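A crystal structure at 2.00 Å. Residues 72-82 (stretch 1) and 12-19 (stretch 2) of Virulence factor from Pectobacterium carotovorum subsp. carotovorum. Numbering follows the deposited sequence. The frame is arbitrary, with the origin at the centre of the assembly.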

# COMPACT_ATOMS: atom_id res chain seq x y z
N ALA A 72 6.07 -6.91 0.56
CA ALA A 72 6.43 -8.10 -0.23
C ALA A 72 6.25 -9.42 0.57
O ALA A 72 5.80 -10.43 0.01
CB ALA A 72 7.87 -8.00 -0.79
N VAL A 73 6.59 -9.40 1.86
CA VAL A 73 6.31 -10.56 2.77
C VAL A 73 4.81 -10.90 2.81
O VAL A 73 4.43 -12.07 2.65
CB VAL A 73 6.90 -10.36 4.20
CG1 VAL A 73 6.32 -11.37 5.21
CG2 VAL A 73 8.40 -10.48 4.16
N ALA A 74 3.95 -9.89 2.99
CA ALA A 74 2.51 -10.13 3.03
C ALA A 74 2.01 -10.68 1.68
O ALA A 74 1.27 -11.67 1.63
CB ALA A 74 1.77 -8.86 3.42
N SER A 75 2.46 -10.06 0.60
CA SER A 75 2.08 -10.47 -0.75
C SER A 75 2.48 -11.90 -1.09
O SER A 75 1.72 -12.61 -1.75
CB SER A 75 2.66 -9.51 -1.80
OG SER A 75 2.18 -9.89 -3.07
N ALA A 76 3.68 -12.31 -0.67
CA ALA A 76 4.18 -13.67 -0.91
C ALA A 76 3.40 -14.76 -0.16
O ALA A 76 3.11 -15.82 -0.74
CB ALA A 76 5.68 -13.75 -0.63
N ALA A 77 3.01 -14.47 1.09
CA ALA A 77 2.12 -15.33 1.89
C ALA A 77 0.76 -15.53 1.22
O ALA A 77 0.26 -16.66 1.13
CB ALA A 77 1.94 -14.76 3.30
N VAL A 78 0.18 -14.44 0.74
CA VAL A 78 -1.10 -14.45 0.02
C VAL A 78 -1.02 -15.30 -1.25
O VAL A 78 -1.89 -16.13 -1.48
CB VAL A 78 -1.58 -13.01 -0.37
CG1 VAL A 78 -2.71 -13.08 -1.42
CG2 VAL A 78 -2.02 -12.26 0.87
N ASN A 79 0.02 -15.07 -2.05
CA ASN A 79 0.29 -15.81 -3.27
C ASN A 79 0.36 -17.33 -3.07
O ASN A 79 -0.23 -18.10 -3.85
CB ASN A 79 1.61 -15.33 -3.88
CG ASN A 79 1.83 -15.88 -5.27
OD1 ASN A 79 1.07 -15.60 -6.20
ND2 ASN A 79 2.87 -16.70 -5.43
N LYS A 80 1.08 -17.72 -2.03
CA LYS A 80 1.14 -19.11 -1.60
C LYS A 80 -0.20 -19.61 -1.03
O LYS A 80 -0.68 -20.68 -1.43
CB LYS A 80 2.27 -19.28 -0.56
CG LYS A 80 2.58 -20.74 -0.19
CD LYS A 80 2.79 -21.62 -1.43
CE LYS A 80 2.97 -23.08 -1.06
NZ LYS A 80 4.29 -23.32 -0.39
N LYS A 81 -0.80 -18.84 -0.14
CA LYS A 81 -2.03 -19.26 0.55
C LYS A 81 -3.25 -19.37 -0.37
O LYS A 81 -4.09 -20.24 -0.16
CB LYS A 81 -2.33 -18.34 1.74
CG LYS A 81 -3.57 -18.69 2.59
CD LYS A 81 -3.61 -17.85 3.86
CE LYS A 81 -4.95 -17.99 4.61
NZ LYS A 81 -5.18 -19.39 5.06
N ALA A 82 -3.35 -18.48 -1.38
CA ALA A 82 -4.50 -18.49 -2.28
C ALA A 82 -4.65 -19.84 -2.98
O ALA A 82 -3.69 -20.33 -3.56
CB ALA A 82 -4.38 -17.35 -3.34
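Stretch 2 (12-19) LYFQNIHG

Stretch 2 continues a helix that begins earlier in the chain, and its i to i+4 hydrogen bonds, N16 N to L12 O (3.1 Å), I17 N to Y13 O (3.2 Å) and H18 N to F14 O (3.2 Å), fix the backbone through this segment. It lies across helix 72-81 with the two N-to-C directions 44° apart, and the axes approach to 9.6 Å. The backbones come nearest at K81 and I17, whose CA atoms are 6.1 Å apart; 437 Å² is buried in all.

F14, I17 and H18 all adopt chi1 m. The CA-to-CB bond of F14 points sideways, but chi1 of -83° and chi2 of 74° bring its ring nearer to stretch 1, where CE2 lies 3.5 Å from V73 CG1 and 3.6 Å from A77 CB. Both methyls meet the ring obliquely. V73, at chi1 t, places CG1 in this contact. One turn on, I17 (m, t) extends CD1 to 4.0 Å from A77 CB, while its CG2 packs 3.6 Å from A77 O and 3.8 Å from K80 CB. The small side chain of A77 thus touches both F14 and I17.

H18, at -74° and 120°, likewise carries its ring inward from a sideways CA-to-CB bond. H18 NE2 reaches 3.7 Å from A76 O and 4.0 Å from A77 N, yet it is buried here without a polar partner anywhere in the model.

The CA-to-CB bond of K80 points toward stretch 2. Its chi2 of 50° (p) bends an otherwise largely extended chain, with K80 CG 3.3 Å from I17 O and 3.9 Å from H18 CD2; chi4 m then completes the placement of K80 NZ, which makes a weak hydrogen bond to G19 O at 3.3 Å. K81, by contrast, stays t through chi3, which carries K81 CE to 3.9 Å from Y13 OH; chi4 p sets only NZ.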

# COMPACT_ATOMS: atom_id res chain seq x y z
N LEU A 12 5.47 -18.93 13.22
CA LEU A 12 4.79 -20.21 13.02
C LEU A 12 3.69 -20.13 11.95
O LEU A 12 3.52 -21.06 11.16
CB LEU A 12 4.19 -20.73 14.33
CG LEU A 12 5.13 -20.93 15.54
CD1 LEU A 12 4.34 -21.32 16.79
CD2 LEU A 12 6.22 -21.95 15.23
N TYR A 13 2.95 -19.02 11.94
CA TYR A 13 1.90 -18.77 10.96
C TYR A 13 2.47 -18.80 9.54
O TYR A 13 1.94 -19.46 8.64
CB TYR A 13 1.19 -17.44 11.25
CG TYR A 13 0.08 -17.13 10.26
CD1 TYR A 13 -1.18 -17.72 10.39
CD2 TYR A 13 0.31 -16.28 9.17
CE1 TYR A 13 -2.20 -17.47 9.47
CE2 TYR A 13 -0.69 -16.02 8.25
CZ TYR A 13 -1.94 -16.61 8.41
OH TYR A 13 -2.94 -16.35 7.50
N PHE A 14 3.57 -18.08 9.36
CA PHE A 14 4.25 -17.98 8.08
C PHE A 14 5.00 -19.27 7.71
O PHE A 14 5.01 -19.65 6.53
CB PHE A 14 5.17 -16.75 8.06
CG PHE A 14 4.44 -15.48 7.73
CD1 PHE A 14 3.60 -14.86 8.66
CD2 PHE A 14 4.57 -14.90 6.46
CE1 PHE A 14 2.89 -13.69 8.34
CE2 PHE A 14 3.89 -13.73 6.13
CZ PHE A 14 3.04 -13.11 7.07
N GLN A 15 5.58 -19.94 8.70
CA GLN A 15 6.23 -21.25 8.47
C GLN A 15 5.24 -22.23 7.87
O GLN A 15 5.57 -22.98 6.94
CB GLN A 15 6.87 -21.81 9.77
CG GLN A 15 7.72 -23.09 9.58
CD GLN A 15 9.20 -22.82 9.21
OE1 GLN A 15 9.97 -22.33 10.02
NE2 GLN A 15 9.59 -23.18 8.00
N ASN A 16 4.01 -22.21 8.37
CA ASN A 16 2.97 -23.12 7.89
C ASN A 16 2.51 -22.80 6.47
O ASN A 16 2.30 -23.72 5.66
CB ASN A 16 1.78 -23.12 8.85
CG ASN A 16 0.66 -24.02 8.38
OD1 ASN A 16 -0.44 -23.56 8.08
ND2 ASN A 16 0.96 -25.32 8.28
N ILE A 17 2.37 -21.51 6.16
CA ILE A 17 1.99 -21.10 4.81
C ILE A 17 2.97 -21.63 3.77
O ILE A 17 2.57 -22.21 2.76
CB ILE A 17 1.81 -19.55 4.71
CG1 ILE A 17 0.49 -19.14 5.39
CG2 ILE A 17 1.82 -19.06 3.25
CD1 ILE A 17 0.35 -17.64 5.61
N HIS A 18 4.27 -21.48 4.05
CA HIS A 18 5.29 -21.76 3.04
C HIS A 18 5.78 -23.23 2.97
O HIS A 18 6.56 -23.58 2.09
CB HIS A 18 6.44 -20.75 3.17
CG HIS A 18 6.10 -19.38 2.65
ND1 HIS A 18 6.13 -18.25 3.44
CD2 HIS A 18 5.71 -18.96 1.42
CE1 HIS A 18 5.77 -17.20 2.72
NE2 HIS A 18 5.51 -17.60 1.49
N GLY A 19 5.29 -24.09 3.86
CA GLY A 19 5.69 -25.51 3.87
C GLY A 19 5.08 -26.30 2.72
O GLY A 19 4.34 -25.75 1.89